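Tyrosinase (Burkholderia thailandensis, PDB 5ZRD) probably oxidises monophenols to catechols, and these on to quinones, as a copper-dependent tyrosinase with a dinuclear copper site. Local coordinates at residues Ser275-Ile280 / Phe317-Asn322; Trp93-Val98 / Asn322-Phe327; Trp117-Glu122 / Ala239-Cys244. All blocks are in the same frame, centred on the assembly; numbering follows the deposited sequence.

Interaction 1. Residues Ser275-Ile280 / Phe317-Asn322. With CU (copper (II) ion), chain K; O (oxygen atom), chain L.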
loop_
_atom_site.group_PDB
_atom_site.type_symbol
_atom_site.label_atom_id
_atom_site.label_comp_id
_atom_site.label_asym_id
_atom_site.label_seq_id
_atom_site.Cartn_x
_atom_site.Cartn_y
_atom_site.Cartn_z
ATOM N N SER A 275 -4.603 35.295 -9.737
ATOM C CA SER A 275 -4.887 35.902 -8.433
ATOM C C SER A 275 -6.275 36.558 -8.422
ATOM O O SER A 275 -7.135 36.159 -7.669
ATOM C CB SER A 275 -3.761 36.843 -8.037
ATOM O OG SER A 275 -3.892 37.280 -6.689
ATOM N N PRO A 276 -6.493 37.575 -9.252
ATOM C CA PRO A 276 -7.800 38.186 -9.328
ATOM C C PRO A 276 -8.891 37.187 -9.715
ATOM O O PRO A 276 -10.048 37.307 -9.252
ATOM C CB PRO A 276 -7.677 39.278 -10.403
ATOM C CG PRO A 276 -6.381 38.952 -11.101
ATOM C CD PRO A 276 -5.538 38.383 -9.986
ATOM N N HIS A 277 -8.502 36.208 -10.528
ATOM C CA HIS A 277 -9.350 35.050 -10.868
ATOM C C HIS A 277 -9.830 34.349 -9.594
ATOM O O HIS A 277 -11.027 34.167 -9.409
ATOM C CB HIS A 277 -8.631 34.090 -11.817
ATOM C CG HIS A 277 -9.007 32.659 -11.635
ATOM N ND1 HIS A 277 -8.406 31.857 -10.678
ATOM C CD2 HIS A 277 -9.869 31.860 -12.292
ATOM C CE1 HIS A 277 -8.894 30.626 -10.753
ATOM N NE2 HIS A 277 -9.780 30.589 -11.738
ATOM N N ASN A 278 -8.883 33.960 -8.755
ATOM C CA ASN A 278 -9.162 33.395 -7.445
ATOM C C ASN A 278 -10.185 34.264 -6.696
ATOM O O ASN A 278 -11.169 33.719 -6.147
ATOM C CB ASN A 278 -7.880 33.203 -6.641
ATOM C CG ASN A 278 -7.044 32.046 -7.129
ATOM O OD1 ASN A 278 -7.393 31.388 -8.110
ATOM N ND2 ASN A 278 -5.937 31.793 -6.454
ATOM N N ASP A 279 -10.003 35.583 -6.706
ATOM C CA ASP A 279 -10.922 36.484 -5.975
ATOM C C ASP A 279 -12.372 36.311 -6.407
ATOM O O ASP A 279 -13.273 36.279 -5.562
ATOM C CB ASP A 279 -10.523 37.957 -6.153
ATOM C CG ASP A 279 -9.127 38.282 -5.587
ATOM O OD1 ASP A 279 -8.596 37.541 -4.710
ATOM O OD2 ASP A 279 -8.556 39.298 -6.033
ATOM N N ILE A 280 -12.599 36.180 -7.716
ATOM C CA ILE A 280 -13.932 36.200 -8.263
ATOM C C ILE A 280 -14.598 34.888 -7.848
ATOM O O ILE A 280 -15.744 34.872 -7.496
ATOM C CB ILE A 280 -13.933 36.438 -9.797
ATOM C CG1 ILE A 280 -13.542 37.868 -10.196
ATOM C CG2 ILE A 280 -15.259 36.076 -10.425
ATOM C CD1 ILE A 280 -14.411 38.980 -9.599
ATOM N N PHE A 317 -18.023 29.660 -16.681
ATOM C CA PHE A 317 -17.524 29.773 -18.063
ATOM C C PHE A 317 -17.556 31.230 -18.532
ATOM O O PHE A 317 -16.673 31.648 -19.309
ATOM C CB PHE A 317 -18.287 28.802 -18.967
ATOM C CG PHE A 317 -17.912 27.394 -18.634
ATOM C CD1 PHE A 317 -18.541 26.741 -17.597
ATOM C CD2 PHE A 317 -16.800 26.815 -19.199
ATOM C CE1 PHE A 317 -18.125 25.484 -17.205
ATOM C CE2 PHE A 317 -16.394 25.547 -18.813
ATOM C CZ PHE A 317 -17.054 24.881 -17.821
ATOM N N PHE A 318 -18.523 32.002 -18.046
ATOM C CA PHE A 318 -18.582 33.440 -18.357
ATOM C C PHE A 318 -17.378 34.165 -17.727
ATOM O O PHE A 318 -16.788 35.092 -18.300
ATOM C CB PHE A 318 -19.917 34.006 -17.857
ATOM C CG PHE A 318 -21.071 33.519 -18.694
ATOM C CD1 PHE A 318 -21.658 32.294 -18.440
ATOM C CD2 PHE A 318 -21.488 34.228 -19.799
ATOM C CE1 PHE A 318 -22.662 31.814 -19.255
ATOM C CE2 PHE A 318 -22.522 33.757 -20.590
ATOM C CZ PHE A 318 -23.105 32.552 -20.320
ATOM N N HIS A 319 -17.047 33.740 -16.514
ATOM C CA HIS A 319 -15.934 34.254 -15.764
ATOM C C HIS A 319 -14.609 33.894 -16.447
ATOM O O HIS A 319 -13.751 34.751 -16.639
ATOM C CB HIS A 319 -15.959 33.676 -14.352
ATOM C CG HIS A 319 -14.658 33.766 -13.641
ATOM N ND1 HIS A 319 -14.067 34.965 -13.332
ATOM C CD2 HIS A 319 -13.835 32.806 -13.183
ATOM C CE1 HIS A 319 -12.951 34.738 -12.671
ATOM N NE2 HIS A 319 -12.769 33.413 -12.606
ATOM N N HIS A 320 -14.452 32.619 -16.740
ATOM C CA HIS A 320 -13.257 32.129 -17.344
ATOM C C HIS A 320 -13.096 32.623 -18.776
ATOM O O HIS A 320 -11.972 32.658 -19.251
ATOM C CB HIS A 320 -13.157 30.612 -17.277
ATOM C CG HIS A 320 -12.325 30.189 -16.113
ATOM N ND1 HIS A 320 -10.962 30.237 -16.148
ATOM C CD2 HIS A 320 -12.665 29.789 -14.873
ATOM C CE1 HIS A 320 -10.488 29.865 -14.987
ATOM N NE2 HIS A 320 -11.510 29.557 -14.203
ATOM N N CYS A 321 -14.157 33.077 -19.419
ATOM C CA CYS A 321 -13.999 33.684 -20.739
ATOM C C CYS A 321 -13.403 35.090 -20.541
ATOM O O CYS A 321 -12.545 35.567 -21.319
ATOM C CB CYS A 321 -15.324 33.643 -21.498
ATOM S SG CYS A 321 -15.284 34.335 -23.174
ATOM N N ASN A 322 -13.778 35.721 -19.429
ATOM C CA ASN A 322 -13.147 36.997 -19.107
ATOM C C ASN A 322 -11.672 36.807 -18.712
ATOM O O ASN A 322 -10.862 37.623 -19.034
ATOM C CB ASN A 322 -13.890 37.748 -18.007
ATOM C CG ASN A 322 -13.412 39.176 -17.936
ATOM O OD1 ASN A 322 -13.520 39.915 -18.931
ATOM N ND2 ASN A 322 -12.868 39.545 -16.783
HETATM CU CU CU K . -11.545 29.547 -12.334
HETATM O O O L . -10.432 27.842 -11.583
#

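Interaction 2. Residues Trp93-Val98 / Asn322-Phe327. With CU (copper (II) ion), chain J.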
loop_
_atom_site.group_PDB
_atom_site.type_symbol
_atom_site.label_atom_id
_atom_site.label_comp_id
_atom_site.label_asym_id
_atom_site.label_seq_id
_atom_site.Cartn_x
_atom_site.Cartn_y
_atom_site.Cartn_z
ATOM N N TRP A 93 -4.746 25.920 -20.182
ATOM C CA TRP A 93 -5.682 24.836 -19.935
ATOM C C TRP A 93 -7.086 25.406 -19.939
ATOM O O TRP A 93 -7.963 24.806 -20.572
ATOM C CB TRP A 93 -5.408 24.072 -18.640
ATOM C CG TRP A 93 -6.298 22.883 -18.503
ATOM C CD1 TRP A 93 -6.052 21.628 -18.981
ATOM C CD2 TRP A 93 -7.615 22.850 -17.922
ATOM N NE1 TRP A 93 -7.107 20.807 -18.696
ATOM C CE2 TRP A 93 -8.094 21.532 -18.076
ATOM C CE3 TRP A 93 -8.436 23.799 -17.307
ATOM C CZ2 TRP A 93 -9.349 21.137 -17.634
ATOM C CZ3 TRP A 93 -9.680 23.408 -16.868
ATOM C CH2 TRP A 93 -10.122 22.092 -17.024
ATOM N N HIS A 94 -7.281 26.514 -19.214
ATOM C CA HIS A 94 -8.625 27.085 -19.131
ATOM C C HIS A 94 -9.016 27.663 -20.485
ATOM O O HIS A 94 -10.179 27.665 -20.788
ATOM C CB HIS A 94 -8.772 28.120 -18.023
ATOM C CG HIS A 94 -8.728 27.483 -16.694
ATOM N ND1 HIS A 94 -7.564 27.092 -16.152
ATOM C CD2 HIS A 94 -9.709 27.107 -15.841
ATOM C CE1 HIS A 94 -7.805 26.487 -15.000
ATOM N NE2 HIS A 94 -9.117 26.510 -14.770
ATOM N N ARG A 95 -8.053 28.110 -21.291
ATOM C CA ARG A 95 -8.366 28.587 -22.638
ATOM C C ARG A 95 -9.048 27.463 -23.417
ATOM O O ARG A 95 -10.064 27.703 -24.067
ATOM C CB ARG A 95 -7.106 29.067 -23.374
ATOM C CG ARG A 95 -7.297 29.443 -24.844
ATOM C CD ARG A 95 -6.135 30.283 -25.347
ATOM N NE ARG A 95 -6.246 31.663 -24.897
ATOM C CZ ARG A 95 -5.346 32.620 -25.081
ATOM N NH1 ARG A 95 -4.250 32.374 -25.777
ATOM N NH2 ARG A 95 -5.591 33.835 -24.609
ATOM N N MET A 96 -8.480 26.271 -23.352
ATOM C CA MET A 96 -9.007 25.182 -24.091
ATOM C C MET A 96 -10.336 24.729 -23.470
ATOM O O MET A 96 -11.280 24.327 -24.202
ATOM C CB MET A 96 -8.016 24.024 -24.144
ATOM C CG MET A 96 -6.832 24.324 -25.037
ATOM S SD MET A 96 -7.318 24.933 -26.671
ATOM C CE MET A 96 -8.435 23.605 -27.134
ATOM N N TYR A 97 -10.435 24.827 -22.144
ATOM C CA TYR A 97 -11.654 24.389 -21.455
ATOM C C TYR A 97 -12.826 25.202 -21.970
ATOM O O TYR A 97 -13.881 24.642 -22.302
ATOM C CB TYR A 97 -11.527 24.513 -19.938
ATOM C CG TYR A 97 -12.613 23.892 -19.088
ATOM C CD1 TYR A 97 -13.439 22.874 -19.543
ATOM C CD2 TYR A 97 -12.771 24.297 -17.779
ATOM C CE1 TYR A 97 -14.398 22.282 -18.731
ATOM C CE2 TYR A 97 -13.688 23.692 -16.942
ATOM C CZ TYR A 97 -14.509 22.690 -17.421
ATOM O OH TYR A 97 -15.427 22.136 -16.593
ATOM N N VAL A 98 -12.616 26.497 -22.061
ATOM C CA VAL A 98 -13.694 27.384 -22.463
ATOM C C VAL A 98 -14.037 27.109 -23.923
ATOM O O VAL A 98 -15.198 27.141 -24.324
ATOM C CB VAL A 98 -13.320 28.859 -22.303
ATOM C CG1 VAL A 98 -14.440 29.750 -22.822
ATOM C CG2 VAL A 98 -13.004 29.196 -20.862
ATOM N N ASN A 322 -13.778 35.721 -19.429
ATOM C CA ASN A 322 -13.147 36.997 -19.107
ATOM C C ASN A 322 -11.672 36.807 -18.712
ATOM O O ASN A 322 -10.862 37.623 -19.034
ATOM C CB ASN A 322 -13.890 37.748 -18.007
ATOM C CG ASN A 322 -13.412 39.176 -17.936
ATOM O OD1 ASN A 322 -13.520 39.915 -18.931
ATOM N ND2 ASN A 322 -12.868 39.545 -16.783
ATOM N N VAL A 323 -11.332 35.750 -18.009
ATOM C CA VAL A 323 -9.971 35.514 -17.624
ATOM C C VAL A 323 -9.141 35.265 -18.893
ATOM O O VAL A 323 -7.957 35.624 -18.985
ATOM C CB VAL A 323 -9.903 34.331 -16.642
ATOM C CG1 VAL A 323 -8.481 33.895 -16.350
ATOM C CG2 VAL A 323 -10.615 34.684 -15.355
ATOM N N ASP A 324 -9.769 34.628 -19.872
ATOM C CA ASP A 324 -9.086 34.296 -21.125
ATOM C C ASP A 324 -8.875 35.562 -21.921
ATOM O O ASP A 324 -7.858 35.720 -22.557
ATOM C CB ASP A 324 -9.914 33.313 -21.946
ATOM C CG ASP A 324 -9.130 32.691 -23.077
ATOM O OD1 ASP A 324 -8.059 32.113 -22.768
ATOM O OD2 ASP A 324 -9.617 32.763 -24.251
ATOM N N ARG A 325 -9.847 36.466 -21.871
ATOM C CA ARG A 325 -9.704 37.757 -22.520
ATOM C C ARG A 325 -8.539 38.551 -21.909
ATOM O O ARG A 325 -7.750 39.205 -22.634
ATOM C CB ARG A 325 -11.013 38.526 -22.387
ATOM C CG ARG A 325 -11.063 39.823 -23.158
ATOM C CD ARG A 325 -12.366 40.558 -22.862
ATOM N NE ARG A 325 -12.480 41.043 -21.494
ATOM C CZ ARG A 325 -12.033 42.214 -21.070
ATOM N NH1 ARG A 325 -11.466 43.030 -21.938
ATOM N NH2 ARG A 325 -12.165 42.577 -19.793
ATOM N N MET A 326 -8.409 38.491 -20.590
ATOM C CA MET A 326 -7.290 39.180 -19.895
ATOM C C MET A 326 -5.962 38.537 -20.324
ATOM O O MET A 326 -4.993 39.223 -20.588
ATOM C CB MET A 326 -7.458 39.106 -18.376
ATOM C CG MET A 326 -8.634 39.915 -17.846
ATOM S SD MET A 326 -8.280 41.699 -17.825
ATOM C CE MET A 326 -8.952 42.208 -19.390
ATOM N N PHE A 327 -5.931 37.228 -20.404
ATOM C CA PHE A 327 -4.760 36.526 -20.927
ATOM C C PHE A 327 -4.433 37.045 -22.336
ATOM O O PHE A 327 -3.278 37.282 -22.658
ATOM C CB PHE A 327 -5.032 35.025 -20.892
ATOM C CG PHE A 327 -3.974 34.131 -21.469
ATOM C CD1 PHE A 327 -2.667 34.560 -21.653
ATOM C CD2 PHE A 327 -4.295 32.845 -21.842
ATOM C CE1 PHE A 327 -1.699 33.707 -22.173
ATOM C CE2 PHE A 327 -3.322 31.978 -22.344
ATOM C CZ PHE A 327 -2.021 32.410 -22.482
HETATM CU CU CU J . -9.897 25.802 -12.881
HETATM O O HOH W 1 -11.121 30.190 -24.821
#

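Interaction 3. Residues Trp117-Glu122 / Ala239-Cys244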
loop_
_atom_site.group_PDB
_atom_site.type_symbol
_atom_site.label_atom_id
_atom_site.label_comp_id
_atom_site.label_asym_id
_atom_site.label_seq_id
_atom_site.Cartn_x
_atom_site.Cartn_y
_atom_site.Cartn_z
ATOM N N TRP A 117 -18.253 37.620 -19.197
ATOM C CA TRP A 117 -18.663 38.574 -18.174
ATOM C C TRP A 117 -17.513 39.536 -17.952
ATOM O O TRP A 117 -16.509 39.167 -17.363
ATOM C CB TRP A 117 -19.050 37.890 -16.860
ATOM C CG TRP A 117 -19.216 38.841 -15.716
ATOM C CD1 TRP A 117 -19.568 40.159 -15.758
ATOM C CD2 TRP A 117 -19.080 38.512 -14.336
ATOM N NE1 TRP A 117 -19.620 40.681 -14.493
ATOM C CE2 TRP A 117 -19.373 39.682 -13.598
ATOM C CE3 TRP A 117 -18.771 37.341 -13.653
ATOM C CZ2 TRP A 117 -19.295 39.724 -12.207
ATOM C CZ3 TRP A 117 -18.696 37.386 -12.283
ATOM C CH2 TRP A 117 -18.967 38.557 -11.568
ATOM N N ASP A 118 -17.686 40.744 -18.454
ATOM C CA ASP A 118 -16.715 41.792 -18.264
ATOM C C ASP A 118 -16.747 42.303 -16.818
ATOM O O ASP A 118 -17.486 43.233 -16.499
ATOM C CB ASP A 118 -16.925 42.945 -19.259
ATOM C CG ASP A 118 -15.715 43.884 -19.312
ATOM O OD1 ASP A 118 -14.865 43.882 -18.370
ATOM O OD2 ASP A 118 -15.629 44.633 -20.290
ATOM N N GLU A 119 -15.862 41.723 -16.003
ATOM C CA GLU A 119 -15.894 41.833 -14.523
ATOM C C GLU A 119 -15.453 43.221 -14.044
ATOM O O GLU A 119 -15.733 43.591 -12.883
ATOM C CB GLU A 119 -14.966 40.784 -13.896
ATOM C CG GLU A 119 -15.463 39.361 -14.057
ATOM C CD GLU A 119 -14.415 38.259 -14.026
ATOM O OE1 GLU A 119 -14.816 37.116 -13.808
ATOM O OE2 GLU A 119 -13.196 38.534 -14.221
ATOM N N THR A 120 -14.707 43.924 -14.886
ATOM C CA THR A 120 -14.098 45.204 -14.537
ATOM C C THR A 120 -14.650 46.350 -15.397
ATOM O O THR A 120 -14.095 47.424 -15.400
ATOM C CB THR A 120 -12.574 45.129 -14.679
ATOM O OG1 THR A 120 -12.248 44.633 -15.975
ATOM C CG2 THR A 120 -11.939 44.225 -13.645
ATOM N N ASP A 121 -15.720 46.134 -16.138
ATOM C CA ASP A 121 -16.402 47.227 -16.825
ATOM C C ASP A 121 -17.195 48.055 -15.804
ATOM O O ASP A 121 -17.310 47.680 -14.631
ATOM C CB ASP A 121 -17.364 46.700 -17.931
ATOM C CG ASP A 121 -18.675 46.077 -17.370
ATOM O OD1 ASP A 121 -18.870 46.007 -16.126
ATOM O OD2 ASP A 121 -19.529 45.676 -18.185
ATOM N N GLU A 122 -17.765 49.147 -16.298
ATOM C CA GLU A 122 -18.476 50.153 -15.512
ATOM C C GLU A 122 -19.737 49.522 -14.892
ATOM O O GLU A 122 -20.054 49.787 -13.715
ATOM C CB GLU A 122 -18.796 51.382 -16.396
ATOM C CG GLU A 122 -18.977 52.701 -15.635
ATOM C CD GLU A 122 -17.812 53.150 -14.742
ATOM O OE1 GLU A 122 -18.092 53.853 -13.735
ATOM O OE2 GLU A 122 -16.614 52.799 -15.036
ATOM N N ALA A 239 -8.102 46.668 -9.327
ATOM C CA ALA A 239 -6.659 46.940 -9.273
ATOM C C ALA A 239 -5.845 45.671 -9.556
ATOM O O ALA A 239 -4.802 45.763 -10.185
ATOM C CB ALA A 239 -6.277 47.485 -7.918
ATOM N N LYS A 240 -6.249 44.528 -8.994
ATOM C CA LYS A 240 -5.441 43.328 -9.153
ATOM C C LYS A 240 -5.429 42.879 -10.630
ATOM O O LYS A 240 -4.413 42.445 -11.136
ATOM C CB LYS A 240 -5.969 42.232 -8.225
ATOM C CG LYS A 240 -5.486 42.285 -6.781
ATOM C CD LYS A 240 -5.406 40.884 -6.185
ATOM C CE LYS A 240 -4.942 40.836 -4.740
ATOM N NZ LYS A 240 -3.462 40.784 -4.643
ATOM N N TYR A 241 -6.552 43.023 -11.345
ATOM C CA TYR A 241 -6.620 42.686 -12.781
ATOM C C TYR A 241 -5.757 43.650 -13.606
ATOM O O TYR A 241 -5.032 43.217 -14.499
ATOM C CB TYR A 241 -8.063 42.704 -13.251
ATOM C CG TYR A 241 -8.807 41.394 -13.268
ATOM C CD1 TYR A 241 -8.240 40.243 -13.801
ATOM C CD2 TYR A 241 -10.135 41.328 -12.868
ATOM C CE1 TYR A 241 -8.937 39.042 -13.844
ATOM C CE2 TYR A 241 -10.847 40.142 -12.930
ATOM C CZ TYR A 241 -10.252 38.995 -13.423
ATOM O OH TYR A 241 -10.946 37.819 -13.527
ATOM N N VAL A 242 -5.783 44.940 -13.268
ATOM C CA VAL A 242 -4.906 45.934 -13.916
ATOM C C VAL A 242 -3.448 45.543 -13.686
ATOM O O VAL A 242 -2.683 45.433 -14.646
ATOM C CB VAL A 242 -5.159 47.385 -13.457
ATOM C CG1 VAL A 242 -4.123 48.331 -14.043
ATOM C CG2 VAL A 242 -6.566 47.878 -13.785
ATOM N N ARG A 243 -3.078 45.233 -12.451
ATOM C CA ARG A 243 -1.684 44.791 -12.146
ATOM C C ARG A 243 -1.260 43.599 -13.020
ATOM O O ARG A 243 -0.095 43.542 -13.473
ATOM C CB ARG A 243 -1.526 44.330 -10.692
ATOM C CG ARG A 243 -1.074 45.401 -9.716
ATOM C CD ARG A 243 0.015 44.934 -8.765
ATOM N NE ARG A 243 0.248 45.999 -7.800
ATOM C CZ ARG A 243 1.082 47.028 -7.978
ATOM N NH1 ARG A 243 1.990 46.988 -8.940
ATOM N NH2 ARG A 243 1.001 48.087 -7.184
ATOM N N CYS A 244 -2.143 42.600 -13.189
ATOM C CA CYS A 244 -1.695 41.370 -13.834
ATOM C C CYS A 244 -1.281 41.662 -15.278
ATOM O O CYS A 244 -0.384 40.986 -15.782
ATOM C CB CYS A 244 -2.721 40.250 -13.731
ATOM S SG CYS A 244 -4.092 40.305 -14.914
#

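Interaction 1. Residues Ser275-Ile280 / Phe317-Asn322
His-277 and His-320 bring their NE2 atoms to one copper ion from two nearly antiparallel helices, forming half of the dinuclear copper site of the tyrosinase fold. The metal lies 2.1 Å from NE2 of His-277 and 1.9 Å from NE2 of His-320; His-281, one turn further along the first helix, is the third histidine ligand, and the bound oxygen atom takes another position. The two rings are oblique to each other, with the oxygen at the edge of both, near their planes. NE2 of His-277 and NE2 of His-320 come within 3.2 Å because both bind the metal.

The second shell begins with His-319, which is not a copper ligand. Its chi1 of 161° turns CG away from the backbone N, and the ring reaches the His-277 imidazole, NE2 of His-319 lying 3.3 Å from CD2 of His-277. These two rings are almost parallel but slid so far apart that they barely overlap. Ile-280 packs obliquely against the same ring, its CG2 3.3 Å from ND1 and its CB 3.5 Å from CE1 of His-319. ND1 faces OE1 of Glu-119 at a distance too short to be taken literally, probably a hydrogen bond.

Rotation of the His-277 ring is restrained away from the metal: its ND1 is hydrogen-bonded to the backbone O of Glu-274 and makes a weak 2.8 Å bond to OD1 of Asn-278.

Interaction 2. Residues Trp93-Val98 / Asn322-Phe327
Arg-95 and Asp-324 form a buried salt bridge between helices 90-108 and 315-334 of the copper-binding domain. Its core is a single hydrogen bond, from NE of Arg-95 to OD1 of Asp-324 at 2.8 Å. OD1 is met on its syn side, and the guanidinium and carboxylate planes stand 84° apart, so this is a one-point contact and not a side-on pairing of two nitrogens with two oxygens. CB of Arg-95 also presses on the acceptor, 3.2 Å from OD1 of Asp-324.

A stack adds to the charge pair. The arginine chain is extended from the backbone and then bends at chi3 (-78°), which lays the guanidinium flat on the ring of Phe-327, centres 4.0 Å apart and planes at 15°. NH2 of Arg-95 is 3.2 Å from CD2 of Phe-327, a cation-pi geometry over one face of the ring. NH1, on the CD side of the group, is hydrogen-bonded to the backbone O of Cys-389 and to OE1 of Gln-331.

Water supplies the third link: one molecule donates to the backbone O of Arg-95 (2.8 Å) and to OD2 of Asp-324 (3.0 Å). OD2 is further held by the hydroxyl of Tyr-400.

Beside Arg-95 in sequence, His-94 binds the other copper through NE2 at 2.2 Å, together with His-57 and His-85. The contact thus ties the helix carrying this ligand to helix 315-334, with strand 398-400 packed against Asp-324 and Arg-325.

Interaction 3. Residues Trp117-Glu122 / Ala239-Cys244
Glu-119 reaches Tyr-241 because its CG lies beside its own backbone N (chi1 -69°) and the chain then runs extended to the carboxylate, while chi1 of -95° in Tyr-241 carries the phenol across from helix 237-244. The hydroxyl of Tyr-241 donates to OE2 of Glu-119 in a very short hydrogen bond of 2.5 Å. The two side chains cross at about a right angle, although their flat groups are inclined by only 25°.

Thr-120 supplies the apolar part of the contact: its methyl CG2 sits 3.5 Å from CD2 of Tyr-241, approaching the ring obliquely, while its OG1 is hydrogen-bonded to OG of Ser-404. Glu-119 and Thr-120 are the central residues of a type I beta turn, Asp-118 to Asp-121, which presents both side chains to the same tyrosine.

The carboxylate of Glu-119 is buried but well supplied with partners. OE2 also accepts from ND2 of Asn-322, and OE1 probably accepts from His-319. His-319 packs on a copper ligand, consistent with Glu-119 and Tyr-241 forming an outer shell; the nearest atom of the Glu-119 side chain is about 8 Å from the copper.

Around them, Glu-119 touches Ile-280 of helix 274-285, and the Tyr-241 ring is held between Pro-276 of that helix and Met-326 of helix 315-334, with Val-323 beside its hydroxyl end.

In the fold
Helix 315-334 is the common element: interactions 1 and 2 share Asn-322 on it and have centres about 9 Å apart, and interaction 3 reaches it through Glu-119 and Tyr-241, its centre lying about 10 Å from interaction 1 and about 14 Å from interaction 2. Along the chain, interaction 2 closes a long loop within which interaction 3 and then interaction 1 are nested in series, all inside the central tyrosinase domain. Interaction 1 holds two ligands of one copper and interaction 2 one ligand of the other, and the stacked rings of His-320 and His-94 join them; interaction 3 backs the site from the outer shell. Sequence-distant segments thus converge on one buried dicopper centre.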